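Local atomic coordinates of esterase (Rhizomucor miehei CAU432, PDB entry 4WY8), a protein that hydrolyses carboxylic ester bonds as a carboxylesterase of the alpha/beta hydrolase fold. Residues V189-P193 with I290-F294; F117-S121 with E134-A138; D50-K56 with L68-L74. All blocks are in the same frame, centred on the assembly; numbering follows the deposited sequence.

Contact 1: V189-P193 with I290-F294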
ATOM      1  N   VAL A 189       6.605  -7.850  -9.031  1.00  9.80           N
ATOM      2  CA  VAL A 189       6.572  -6.646  -8.190  1.00 10.07           C
ATOM      3  C   VAL A 189       7.366  -5.525  -8.818  1.00 11.71           C
ATOM      4  O   VAL A 189       8.606  -5.632  -8.945  1.00 11.29           O
ATOM      5  CB  VAL A 189       7.143  -6.886  -6.774  1.00 12.52           C
ATOM      6  CG1 VAL A 189       7.151  -5.573  -5.975  1.00  6.00           C
ATOM      7  CG2 VAL A 189       6.376  -8.011  -6.046  1.00  8.76           C
ATOM      8  N   LEU A 190       6.672  -4.451  -9.201  1.00  9.34           N
ATOM      9  CA  LEU A 190       7.324  -3.341  -9.903  1.00 11.35           C
ATOM     10  C   LEU A 190       7.407  -2.096  -9.014  1.00  9.08           C
ATOM     11  O   LEU A 190       6.407  -1.440  -8.732  1.00  8.98           O
ATOM     12  CB  LEU A 190       6.586  -3.000 -11.205  1.00 14.34           C
ATOM     13  CG  LEU A 190       6.178  -4.120 -12.171  1.00 11.84           C
ATOM     14  CD1 LEU A 190       5.519  -3.517 -13.419  1.00 12.09           C
ATOM     15  CD2 LEU A 190       7.353  -4.999 -12.561  1.00 12.49           C
ATOM     16  N   ILE A 191       8.611  -1.798  -8.551  1.00 10.04           N
ATOM     17  CA  ILE A 191       8.836  -0.665  -7.672  1.00  9.80           C
ATOM     18  C   ILE A 191       9.354   0.511  -8.469  1.00 10.50           C
ATOM     19  O   ILE A 191      10.454   0.453  -9.018  1.00 11.10           O
ATOM     20  CB  ILE A 191       9.838  -1.003  -6.568  1.00 11.47           C
ATOM     21  CG1 ILE A 191       9.385  -2.257  -5.818  1.00 10.78           C
ATOM     22  CG2 ILE A 191      10.008   0.179  -5.620  1.00 14.31           C
ATOM     23  CD1 ILE A 191      10.422  -2.778  -4.833  1.00 14.63           C
ATOM     24  N   TYR A 192       8.564   1.580  -8.475  1.00 11.67           N
ATOM     25  CA  TYR A 192       8.717   2.741  -9.353  1.00 11.10           C
ATOM     26  C   TYR A 192       9.509   2.435 -10.621  1.00 12.04           C
ATOM     27  O   TYR A 192      10.642   2.881 -10.789  1.00 12.42           O
ATOM     28  CB  TYR A 192       9.333   3.941  -8.579  1.00 13.77           C
ATOM     29  CG  TYR A 192      10.498   3.677  -7.609  1.00 12.88           C
ATOM     30  CD1 TYR A 192      11.635   2.993  -8.013  1.00 11.53           C
ATOM     31  CD2 TYR A 192      10.470   4.177  -6.300  1.00 16.97           C
ATOM     32  CE1 TYR A 192      12.710   2.775  -7.139  1.00 15.78           C
ATOM     33  CE2 TYR A 192      11.537   3.961  -5.406  1.00 13.80           C
ATOM     34  CZ  TYR A 192      12.657   3.269  -5.833  1.00 19.27           C
ATOM     35  OH  TYR A 192      13.730   3.064  -4.959  1.00 19.47           O
ATOM     36  N   PRO A 193       8.897   1.649 -11.527  1.00 13.73           N
ATOM     37  CA  PRO A 193       9.594   1.182 -12.741  1.00 15.55           C
ATOM     38  C   PRO A 193       9.796   2.238 -13.824  1.00 11.46           C
ATOM     39  O   PRO A 193       9.039   3.211 -13.865  1.00 10.81           O
ATOM     40  CB  PRO A 193       8.670   0.055 -13.265  1.00 10.64           C
ATOM     41  CG  PRO A 193       7.310   0.455 -12.801  1.00 12.18           C
ATOM     42  CD  PRO A 193       7.529   1.104 -11.433  1.00  7.95           C
ATOM     43  N   ILE A 290      10.445   9.995  -2.520  1.00 18.29           N
ATOM     44  CA  ILE A 290      11.129  10.153  -3.779  1.00 17.43           C
ATOM     45  C   ILE A 290      11.639   8.828  -4.289  1.00 14.47           C
ATOM     46  O   ILE A 290      11.660   7.822  -3.578  1.00 11.44           O
ATOM     47  CB  ILE A 290      12.324  11.123  -3.675  1.00 16.89           C
ATOM     48  CG1 ILE A 290      13.294  10.642  -2.583  1.00 16.09           C
ATOM     49  CG2 ILE A 290      11.820  12.540  -3.427  1.00 15.00           C
ATOM     50  CD1 ILE A 290      14.713  11.259  -2.672  1.00 18.40           C
ATOM     51  N   HIS A 291      12.048   8.856  -5.544  1.00 13.31           N
ATOM     52  CA  HIS A 291      12.739   7.749  -6.151  1.00 16.72           C
ATOM     53  C   HIS A 291      14.079   7.488  -5.450  1.00 19.50           C
ATOM     54  O   HIS A 291      14.775   8.425  -5.065  1.00 21.25           O
ATOM     55  CB  HIS A 291      12.946   8.052  -7.637  1.00 12.36           C
ATOM     56  CG  HIS A 291      13.320   6.863  -8.462  1.00 15.17           C
ATOM     57  ND1 HIS A 291      12.425   6.238  -9.313  1.00 19.90           N
ATOM     58  CD2 HIS A 291      14.500   6.217  -8.625  1.00 16.66           C
ATOM     59  CE1 HIS A 291      13.031   5.243  -9.934  1.00 19.09           C
ATOM     60  NE2 HIS A 291      14.293   5.206  -9.533  1.00 19.89           N
ATOM     61  N   GLY A 292      14.442   6.215  -5.319  1.00 17.10           N
ATOM     62  CA  GLY A 292      15.777   5.827  -4.892  1.00 19.56           C
ATOM     63  C   GLY A 292      15.944   5.381  -3.447  1.00 22.74           C
ATOM     64  O   GLY A 292      17.075   5.178  -2.972  1.00 20.88           O
ATOM     65  N   ILE A 293      14.839   5.147  -2.754  1.00 11.99           N
ATOM     66  CA  ILE A 293      14.964   4.775  -1.361  1.00 15.37           C
ATOM     67  C   ILE A 293      15.468   3.340  -1.184  1.00 15.00           C
ATOM     68  O   ILE A 293      15.893   2.970  -0.091  1.00 18.47           O
ATOM     69  CB  ILE A 293      13.647   4.996  -0.606  1.00 19.94           C
ATOM     70  CG1 ILE A 293      12.485   4.234  -1.230  1.00 16.57           C
ATOM     71  CG2 ILE A 293      13.313   6.492  -0.615  1.00 20.73           C
ATOM     72  CD1 ILE A 293      11.168   4.544  -0.510  1.00 16.31           C
ATOM     73  N   PHE A 294      15.452   2.538  -2.247  1.00 13.87           N
ATOM     74  CA  PHE A 294      15.867   1.136  -2.118  1.00 14.66           C
ATOM     75  C   PHE A 294      17.277   0.806  -2.626  1.00 13.45           C
ATOM     76  O   PHE A 294      17.671  -0.377  -2.648  1.00 14.28           O
ATOM     77  CB  PHE A 294      14.848   0.228  -2.818  1.00 13.98           C
ATOM     78  CG  PHE A 294      13.510   0.224  -2.147  1.00 13.49           C
ATOM     79  CD1 PHE A 294      13.367  -0.328  -0.881  1.00 12.43           C
ATOM     80  CD2 PHE A 294      12.401   0.787  -2.765  1.00 14.72           C
ATOM     81  CE1 PHE A 294      12.130  -0.324  -0.241  1.00 15.08           C
ATOM     82  CE2 PHE A 294      11.158   0.796  -2.138  1.00 12.41           C
ATOM     83  CZ  PHE A 294      11.023   0.237  -0.878  1.00 16.37           C
TER
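The phenol ring of Y192 lies over one face of the H291 imidazole, forming an offset, face-to-face stack with centroids 4.0 Å apart and planes inclined by 30°; the closest atoms are Y192 CD1 and H291 CE1 at 3.3 Å. A flat aromatic side chain suits this place because it can support the imidazole through its face while leaving both ring nitrogens to other partners: H291 ND1 bonds to D261 and H291 NE2 to S164. The far end of the same phenol reaches into the turn of 290-294. The amide of F294 donates a hydrogen bond from F294 N to Y192 OH (3.3 Å), so the hydroxyl ties the loop that carries the histidine to the end of strand 188-191. That loop bends sharply around the hydroxyl, and G292, with phi of 102°, takes a conformation in which a side chain would be jammed against the carbonyl oxygen of H291. Beside the tyrosine, I191 adds an apolar contact, its CG2 lying 3.7 Å from F294 CE2, and Y192 OH meets the edge of the F294 ring at CD2 (3.4 Å). Both I191 and F294 also pack on helix 301-322, where branched aliphatic and aromatic groups fill the space between helix and sheet. Everything that touches here is buried. A histidine on a loop following the last strands, linked to an aspartate and to a serine on a GxSxG turn, is the arrangement expected of the Ser-His-Asp catalytic triad of an alpha/beta hydrolase, in which H291 would probably act as the general base.

Contact 2: F117-S121 with E134-A138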
ATOM      1  N   PHE A 117      19.407 -12.745  -6.546  1.00 12.39           N
ATOM      2  CA  PHE A 117      19.875 -11.483  -7.072  1.00 12.07           C
ATOM      3  C   PHE A 117      20.700 -11.701  -8.343  1.00 13.94           C
ATOM      4  O   PHE A 117      21.768 -12.288  -8.314  1.00 15.25           O
ATOM      5  CB  PHE A 117      20.713 -10.777  -5.985  1.00 16.21           C
ATOM      6  CG  PHE A 117      21.019  -9.330  -6.273  1.00 12.86           C
ATOM      7  CD1 PHE A 117      22.183  -8.969  -6.940  1.00 12.45           C
ATOM      8  CD2 PHE A 117      20.145  -8.328  -5.853  1.00  9.69           C
ATOM      9  CE1 PHE A 117      22.472  -7.624  -7.194  1.00 13.82           C
ATOM     10  CE2 PHE A 117      20.412  -6.998  -6.118  1.00 11.28           C
ATOM     11  CZ  PHE A 117      21.583  -6.643  -6.784  1.00 10.85           C
ATOM     12  N   VAL A 118      20.212 -11.212  -9.466  1.00 12.63           N
ATOM     13  CA  VAL A 118      20.922 -11.404 -10.703  1.00 15.29           C
ATOM     14  C   VAL A 118      21.917 -10.276 -10.903  1.00 17.43           C
ATOM     15  O   VAL A 118      21.520  -9.102 -10.968  1.00 14.48           O
ATOM     16  CB  VAL A 118      19.952 -11.450 -11.891  1.00 17.55           C
ATOM     17  CG1 VAL A 118      20.726 -11.656 -13.178  1.00 11.94           C
ATOM     18  CG2 VAL A 118      18.921 -12.551 -11.664  1.00 10.62           C
ATOM     19  N   ASN A 119      23.208 -10.608 -10.937  1.00 14.68           N
ATOM     20  CA  ASN A 119      24.207  -9.594 -11.236  1.00 16.81           C
ATOM     21  C   ASN A 119      24.336  -9.425 -12.740  1.00 16.31           C
ATOM     22  O   ASN A 119      25.323  -9.839 -13.326  1.00 14.51           O
ATOM     23  CB  ASN A 119      25.556  -9.963 -10.617  1.00 15.15           C
ATOM     24  CG  ASN A 119      25.468 -10.142  -9.124  1.00 15.39           C
ATOM     25  OD1 ASN A 119      25.563  -9.172  -8.367  1.00 17.34           O
ATOM     26  ND2 ASN A 119      25.249 -11.377  -8.682  1.00 15.75           N
ATOM     27  N   TYR A 120      23.366  -8.759 -13.363  1.00 14.96           N
ATOM     28  CA  TYR A 120      23.361  -8.670 -14.825  1.00 18.00           C
ATOM     29  C   TYR A 120      24.413  -7.685 -15.358  1.00 18.19           C
ATOM     30  O   TYR A 120      24.986  -6.896 -14.591  1.00 13.18           O
ATOM     31  CB  TYR A 120      21.956  -8.311 -15.333  1.00 14.41           C
ATOM     32  CG  TYR A 120      21.374  -7.004 -14.825  1.00 13.41           C
ATOM     33  CD1 TYR A 120      21.676  -5.796 -15.445  1.00 14.34           C
ATOM     34  CD2 TYR A 120      20.504  -6.987 -13.740  1.00 10.91           C
ATOM     35  CE1 TYR A 120      21.143  -4.610 -14.990  1.00 12.84           C
ATOM     36  CE2 TYR A 120      19.961  -5.798 -13.274  1.00 10.75           C
ATOM     37  CZ  TYR A 120      20.286  -4.620 -13.901  1.00 11.33           C
ATOM     38  OH  TYR A 120      19.744  -3.438 -13.449  1.00 12.01           O
ATOM     39  N   SER A 121      24.722  -7.798 -16.653  1.00 17.02           N
ATOM     40  CA  SER A 121      25.749  -6.969 -17.279  1.00 15.58           C
ATOM     41  C   SER A 121      25.270  -5.536 -17.423  1.00 14.88           C
ATOM     42  O   SER A 121      24.173  -5.271 -17.949  1.00 11.65           O
ATOM     43  CB  SER A 121      26.154  -7.539 -18.639  1.00 13.71           C
ATOM     44  OG  SER A 121      26.605  -8.887 -18.514  1.00 20.88           O
ATOM     45  N   GLU A 134      19.973 -12.031 -19.981  1.00 19.59           N
ATOM     46  CA  GLU A 134      20.550 -12.647 -18.782  1.00 18.45           C
ATOM     47  C   GLU A 134      19.476 -12.906 -17.712  1.00 19.60           C
ATOM     48  O   GLU A 134      19.453 -13.978 -17.087  1.00 13.75           O
ATOM     49  CB  GLU A 134      21.665 -11.778 -18.195  1.00 20.49           C
ATOM     50  CG  GLU A 134      22.942 -11.753 -19.051  1.00 23.37           C
ATOM     51  CD  GLU A 134      23.920 -10.642 -18.663  1.00 19.69           C
ATOM     52  OE1 GLU A 134      23.531  -9.720 -17.904  1.00 19.13           O
ATOM     53  OE2 GLU A 134      25.087 -10.688 -19.119  1.00 26.92           O
ATOM     54  N   CYS A 135      18.584 -11.933 -17.507  1.00 16.17           N
ATOM     55  CA  CYS A 135      17.575 -12.043 -16.450  1.00 18.26           C
ATOM     56  C   CYS A 135      16.551 -13.136 -16.747  1.00 21.03           C
ATOM     57  O   CYS A 135      16.154 -13.919 -15.849  1.00 22.12           O
ATOM     58  CB  CYS A 135      16.863 -10.695 -16.238  1.00 17.22           C
ATOM     59  SG  CYS A 135      17.971  -9.384 -15.589  1.00 17.95           S
ATOM     60  N   LEU A 136      16.130 -13.183 -18.007  1.00 20.23           N
ATOM     61  CA  LEU A 136      15.216 -14.213 -18.461  1.00 18.29           C
ATOM     62  C   LEU A 136      15.878 -15.562 -18.285  1.00 17.89           C
ATOM     63  O   LEU A 136      15.287 -16.475 -17.720  1.00 15.10           O
ATOM     64  CB  LEU A 136      14.820 -13.977 -19.924  1.00 14.52           C
ATOM     65  CG  LEU A 136      13.953 -15.069 -20.549  1.00 22.74           C
ATOM     66  CD1 LEU A 136      12.529 -15.165 -19.935  1.00 17.02           C
ATOM     67  CD2 LEU A 136      13.872 -14.826 -22.050  1.00 32.38           C
ATOM     68  N   ASP A 137      17.133 -15.670 -18.698  1.00 19.29           N
ATOM     69  CA  ASP A 137      17.862 -16.922 -18.512  1.00 18.89           C
ATOM     70  C   ASP A 137      17.944 -17.344 -17.039  1.00 20.97           C
ATOM     71  O   ASP A 137      17.893 -18.540 -16.714  1.00 23.27           O
ATOM     72  CB  ASP A 137      19.275 -16.807 -19.071  1.00 19.71           C
ATOM     73  CG  ASP A 137      19.336 -17.018 -20.576  1.00 28.62           C
ATOM     74  OD1 ASP A 137      18.329 -17.473 -21.169  1.00 28.57           O
ATOM     75  OD2 ASP A 137      20.412 -16.740 -21.159  1.00 32.86           O
ATOM     76  N   ALA A 138      18.112 -16.372 -16.151  1.00 15.83           N
ATOM     77  CA  ALA A 138      18.146 -16.657 -14.714  1.00 19.19           C
ATOM     78  C   ALA A 138      16.805 -17.182 -14.183  1.00 15.71           C
ATOM     79  O   ALA A 138      16.766 -18.159 -13.434  1.00 18.81           O
ATOM     80  CB  ALA A 138      18.556 -15.424 -13.952  1.00 18.55           C
TER
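V118, the first residue in order to meet the helix, directs its side chain at it: V118 CG2 meets A138 CB at 3.7 Å and V118 CG1 lies 4.3 Å from C135 SG. A beta-branched residue fills the space under the helix, while the small A138 lets the backbones come close. N119 is the centre of an inverse gamma turn, with a weak hydrogen bond from Y120 N to V118 O (3.0 Å). Helix 130-143 here packs against the central sheet of the alpha/beta hydrolase fold, and the connection after strand 114-118 leads on to it. Y120 starts toward the helix, but its ring turns away, stacking on H88 and bonding through OH to H88 O; C135 SG sits obliquely to that ring, 4.7 Å from its centroid, a sulfur-aromatic contact. S121 then donates to both carboxylate oxygens of E134. S121 N donates to E134 OE1 at 2.6 Å, nearly straight at 170°, and S121 OG donates to E134 OE2 at a very short 2.4 Å. A glutamate is long enough to span from helix to loop and present two acceptors to one serine's two donors.

Contact 3: D50-K56 with L68-L74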
ATOM      1  N   ASP A  50      20.900 -10.590   9.561  1.00 18.94           N
ATOM      2  CA  ASP A  50      21.796 -11.689   9.248  1.00 21.34           C
ATOM      3  C   ASP A  50      21.195 -12.621   8.202  1.00 24.22           C
ATOM      4  O   ASP A  50      20.029 -13.038   8.324  1.00 21.11           O
ATOM      5  CB  ASP A  50      22.075 -12.488  10.513  1.00 31.67           C
ATOM      6  CG  ASP A  50      22.865 -11.707  11.523  1.00 34.49           C
ATOM      7  OD1 ASP A  50      23.850 -11.040  11.130  1.00 31.78           O
ATOM      8  OD2 ASP A  50      22.464 -11.735  12.708  1.00 47.57           O
ATOM      9  N   VAL A  51      21.983 -12.970   7.188  1.00 17.72           N
ATOM     10  CA  VAL A  51      21.483 -13.865   6.160  1.00 15.39           C
ATOM     11  C   VAL A  51      22.526 -14.900   5.836  1.00 16.31           C
ATOM     12  O   VAL A  51      23.723 -14.679   6.010  1.00 17.40           O
ATOM     13  CB  VAL A  51      21.086 -13.114   4.840  1.00 14.47           C
ATOM     14  CG1 VAL A  51      19.985 -12.049   5.090  1.00 12.46           C
ATOM     15  CG2 VAL A  51      22.308 -12.485   4.176  1.00 15.34           C
ATOM     16  N   TYR A  52      22.057 -16.038   5.353  1.00 17.40           N
ATOM     17  CA  TYR A  52      22.912 -17.025   4.733  1.00 20.61           C
ATOM     18  C   TYR A  52      23.096 -16.623   3.273  1.00 19.13           C
ATOM     19  O   TYR A  52      22.113 -16.575   2.533  1.00 20.75           O
ATOM     20  CB  TYR A  52      22.295 -18.428   4.859  1.00 20.88           C
ATOM     21  CG  TYR A  52      23.135 -19.505   4.219  1.00 23.88           C
ATOM     22  CD1 TYR A  52      23.972 -20.300   4.987  1.00 29.02           C
ATOM     23  CD2 TYR A  52      23.125 -19.700   2.846  1.00 28.63           C
ATOM     24  CE1 TYR A  52      24.768 -21.279   4.398  1.00 37.53           C
ATOM     25  CE2 TYR A  52      23.921 -20.669   2.249  1.00 34.39           C
ATOM     26  CZ  TYR A  52      24.737 -21.450   3.029  1.00 33.71           C
ATOM     27  OH  TYR A  52      25.514 -22.411   2.422  1.00 45.49           O
ATOM     28  N   LEU A  53      24.339 -16.379   2.844  1.00 15.14           N
ATOM     29  CA  LEU A  53      24.583 -15.924   1.476  1.00 18.37           C
ATOM     30  C   LEU A  53      25.414 -16.927   0.684  1.00 24.99           C
ATOM     31  O   LEU A  53      26.369 -17.503   1.195  1.00 27.56           O
ATOM     32  CB  LEU A  53      25.260 -14.544   1.475  1.00 18.34           C
ATOM     33  CG  LEU A  53      25.529 -13.947   0.086  1.00 22.31           C
ATOM     34  CD1 LEU A  53      25.345 -12.436   0.080  1.00 24.27           C
ATOM     35  CD2 LEU A  53      26.938 -14.259  -0.344  1.00 24.28           C
ATOM     36  N   GLU A  54      25.023 -17.127  -0.570  1.00 25.95           N
ATOM     37  CA  GLU A  54      25.694 -18.047  -1.479  1.00 26.14           C
ATOM     38  C   GLU A  54      25.931 -17.383  -2.819  1.00 23.18           C
ATOM     39  O   GLU A  54      25.014 -16.778  -3.383  1.00 23.48           O
ATOM     40  CB  GLU A  54      24.858 -19.326  -1.676  1.00 24.79           C
ATOM     41  CG  GLU A  54      25.310 -20.189  -2.876  1.00 38.41           C
ATOM     42  CD  GLU A  54      24.485 -21.476  -3.073  1.00 50.89           C
ATOM     43  OE1 GLU A  54      24.855 -22.303  -3.951  1.00 41.01           O
ATOM     44  OE2 GLU A  54      23.438 -21.633  -2.395  1.00 54.98           O
ATOM     45  N   GLU A  55      27.139 -17.516  -3.356  1.00 27.04           N
ATOM     46  CA  GLU A  55      27.407 -16.977  -4.686  1.00 28.42           C
ATOM     47  C   GLU A  55      27.356 -18.167  -5.641  1.00 30.10           C
ATOM     48  O   GLU A  55      28.004 -19.186  -5.418  1.00 31.71           O
ATOM     49  CB  GLU A  55      28.757 -16.236  -4.762  1.00 31.13           C
ATOM     50  CG  GLU A  55      28.871 -14.981  -3.869  1.00 29.31           C
ATOM     51  CD  GLU A  55      28.217 -13.732  -4.477  1.00 31.93           C
ATOM     52  OE1 GLU A  55      27.662 -13.826  -5.587  1.00 35.31           O
ATOM     53  OE2 GLU A  55      28.249 -12.646  -3.842  1.00 30.08           O
ATOM     54  N   LYS A  56      26.544 -18.036  -6.684  1.00 29.47           N
ATOM     55  CA  LYS A  56      26.256 -19.135  -7.597  1.00 26.86           C
ATOM     56  C   LYS A  56      26.432 -18.734  -9.045  1.00 30.73           C
ATOM     57  O   LYS A  56      25.923 -17.707  -9.473  1.00 34.74           O
ATOM     58  CB  LYS A  56      24.825 -19.647  -7.376  1.00 24.74           C
ATOM     59  CG  LYS A  56      24.483 -20.862  -8.224  1.00 32.77           C
ATOM     60  CD  LYS A  56      24.481 -22.154  -7.444  1.00 36.78           C
ATOM     61  CE  LYS A  56      24.368 -23.332  -8.416  1.00 41.72           C
ATOM     62  NZ  LYS A  56      24.401 -24.653  -7.721  1.00 50.78           N
ATOM     63  N   LEU A  68      24.768 -15.151  -9.945  1.00 16.83           N
ATOM     64  CA  LEU A  68      23.657 -15.049  -9.010  1.00 19.72           C
ATOM     65  C   LEU A  68      24.169 -14.887  -7.587  1.00 21.63           C
ATOM     66  O   LEU A  68      25.144 -15.541  -7.201  1.00 23.75           O
ATOM     67  CB  LEU A  68      22.782 -16.299  -9.079  1.00 15.39           C
ATOM     68  CG  LEU A  68      22.328 -16.724 -10.477  1.00 17.77           C
ATOM     69  CD1 LEU A  68      21.493 -17.994 -10.370  1.00 17.34           C
ATOM     70  CD2 LEU A  68      21.560 -15.632 -11.193  1.00 17.30           C
ATOM     71  N   THR A  69      23.543 -13.992  -6.826  1.00 16.80           N
ATOM     72  CA  THR A  69      23.772 -13.893  -5.379  1.00 14.76           C
ATOM     73  C   THR A  69      22.486 -14.322  -4.672  1.00 13.52           C
ATOM     74  O   THR A  69      21.447 -13.686  -4.820  1.00 17.82           O
ATOM     75  CB  THR A  69      24.184 -12.451  -4.969  1.00 16.74           C
ATOM     76  OG1 THR A  69      25.297 -12.037  -5.766  1.00 21.41           O
ATOM     77  CG2 THR A  69      24.592 -12.384  -3.534  1.00 16.99           C
ATOM     78  N   ILE A  70      22.539 -15.418  -3.928  1.00 16.46           N
ATOM     79  CA  ILE A  70      21.353 -15.954  -3.289  1.00 11.49           C
ATOM     80  C   ILE A  70      21.395 -15.762  -1.786  1.00 16.47           C
ATOM     81  O   ILE A  70      22.293 -16.282  -1.110  1.00 16.22           O
ATOM     82  CB  ILE A  70      21.194 -17.442  -3.591  1.00 16.75           C
ATOM     83  CG1 ILE A  70      21.325 -17.678  -5.096  1.00 14.27           C
ATOM     84  CG2 ILE A  70      19.865 -17.959  -3.030  1.00 14.37           C
ATOM     85  CD1 ILE A  70      21.379 -19.131  -5.478  1.00 21.86           C
ATOM     86  N   THR A  71      20.412 -15.048  -1.242  1.00 15.99           N
ATOM     87  CA  THR A  71      20.376 -14.852   0.208  1.00 13.53           C
ATOM     88  C   THR A  71      19.160 -15.561   0.810  1.00 13.90           C
ATOM     89  O   THR A  71      18.102 -15.596   0.194  1.00 12.43           O
ATOM     90  CB  THR A  71      20.358 -13.331   0.574  1.00 11.98           C
ATOM     91  OG1 THR A  71      19.362 -12.672  -0.199  1.00 12.99           O
ATOM     92  CG2 THR A  71      21.708 -12.670   0.269  1.00 10.54           C
ATOM     93  N   ARG A  72      19.311 -16.168   1.987  1.00 13.54           N
ATOM     94  CA  ARG A  72      18.156 -16.745   2.683  1.00 14.19           C
ATOM     95  C   ARG A  72      18.253 -16.533   4.191  1.00 14.34           C
ATOM     96  O   ARG A  72      19.336 -16.266   4.694  1.00 12.11           O
ATOM     97  CB  ARG A  72      17.982 -18.240   2.323  1.00 18.49           C
ATOM     98  CG  ARG A  72      19.218 -18.995   2.007  1.00 18.53           C
ATOM     99  CD  ARG A  72      18.941 -20.301   1.220  1.00 19.34           C
ATOM    100  NE  ARG A  72      18.148 -21.260   1.980  1.00 17.51           N
ATOM    101  CZ  ARG A  72      17.220 -22.057   1.456  1.00 21.93           C
ATOM    102  NH1 ARG A  72      16.558 -22.904   2.241  1.00 17.62           N
ATOM    103  NH2 ARG A  72      16.951 -22.011   0.151  1.00 16.59           N
ATOM    104  N   PRO A  73      17.121 -16.655   4.916  1.00 10.48           N
ATOM    105  CA  PRO A  73      17.231 -16.478   6.368  1.00 11.37           C
ATOM    106  C   PRO A  73      18.114 -17.573   6.959  1.00 16.88           C
ATOM    107  O   PRO A  73      18.229 -18.643   6.346  1.00 16.21           O
ATOM    108  CB  PRO A  73      15.783 -16.613   6.869  1.00 13.34           C
ATOM    109  CG  PRO A  73      14.905 -16.496   5.648  1.00 12.36           C
ATOM    110  CD  PRO A  73      15.747 -16.993   4.504  1.00 13.02           C
ATOM    111  N   LEU A  74      18.773 -17.286   8.078  1.00 17.43           N
ATOM    112  CA  LEU A  74      19.522 -18.300   8.820  1.00 21.12           C
ATOM    113  C   LEU A  74      18.557 -19.357   9.328  1.00 25.92           C
ATOM    114  O   LEU A  74      17.363 -19.085   9.489  1.00 27.37           O
ATOM    115  CB  LEU A  74      20.283 -17.664   9.988  1.00 20.80           C
ATOM    116  CG  LEU A  74      21.383 -16.663   9.633  1.00 19.32           C
ATOM    117  CD1 LEU A  74      21.988 -16.094  10.890  1.00 25.11           C
ATOM    118  CD2 LEU A  74      22.455 -17.356   8.818  1.00 18.17           C
TER
HETATM  119  O   HOH W   1      18.170 -14.665   9.093  1.00 21.59           O
HETATM  120  O   HOH W   2      27.762 -14.128  -7.984  1.00 32.78           O
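Strands 51-59 and 65-73 form an antiparallel beta hairpin at one margin of the central sheet, the short segments running at 157° to each other with axes 4.5 Å apart. Three hydrogen-bonded pairs satisfy the backbone between them. Y52 N donates to R72 O (2.8 Å) and R72 N to Y52 O (2.9 Å); E54 N donates to I70 O and I70 N to E54 O, both at 2.9 Å; K56 N donates to L68 O (2.9 Å) and L68 N to K56 O (2.8 Å). The amides of T69 and T71 lie on the other side of their strand, where these residues pair with F117 and V115 of strand 114-118. On the face of L53, E55, T69 and T71, the methyls L53 CD1 and T71 CG2 meet at 3.6 Å, and T71 OG1 bonds to T108 of helix 101-111. Threonine serves both needs, with a methyl for packing and a hydroxyl for bonding. The opposite face bears Y52, E54, K56, L68, I70 and R72. There the guanidinium of R72 bonds to carbonyls of Q79, T76 and N152, while its CG lies 4.1 Å from Y52 CD2. Two residues beyond the Y52-R72 pair a water bridges D50 and L74, donating to D50 O (2.6 Å) and accepting from L74 N (2.9 Å). At the other end, E55 OE2 forms a salt bridge with K97; E55 OE1 accepts from T69 OG1 (also hydrogen-bonded to N119 ND2) at 3.0 Å and from a second water at 2.4 Å, which also donates to L68 O at 3.1 Å.

The three contacts share one mixed sheet. Contacts 2 and 3 touch directly, their centres about 16 Å apart, because strands 65-73 and 114-118 are neighbours: F117 N lies 2.8 Å from T69 O, a probable hydrogen bond, and V118 CG2 packs 4.1 Å from L68 CD2. Contact 1 lies deeper in the chain and touches neither; its nearest atoms are about 8 Å from contact 2 and about 13 Å from contact 3. It contains H291 of the probable catalytic triad. Contact 2 approaches that site through Y120, near the triad but not touching it, whereas contact 3, centred about 23 Å from contact 1, belongs to the sheet's outer margin.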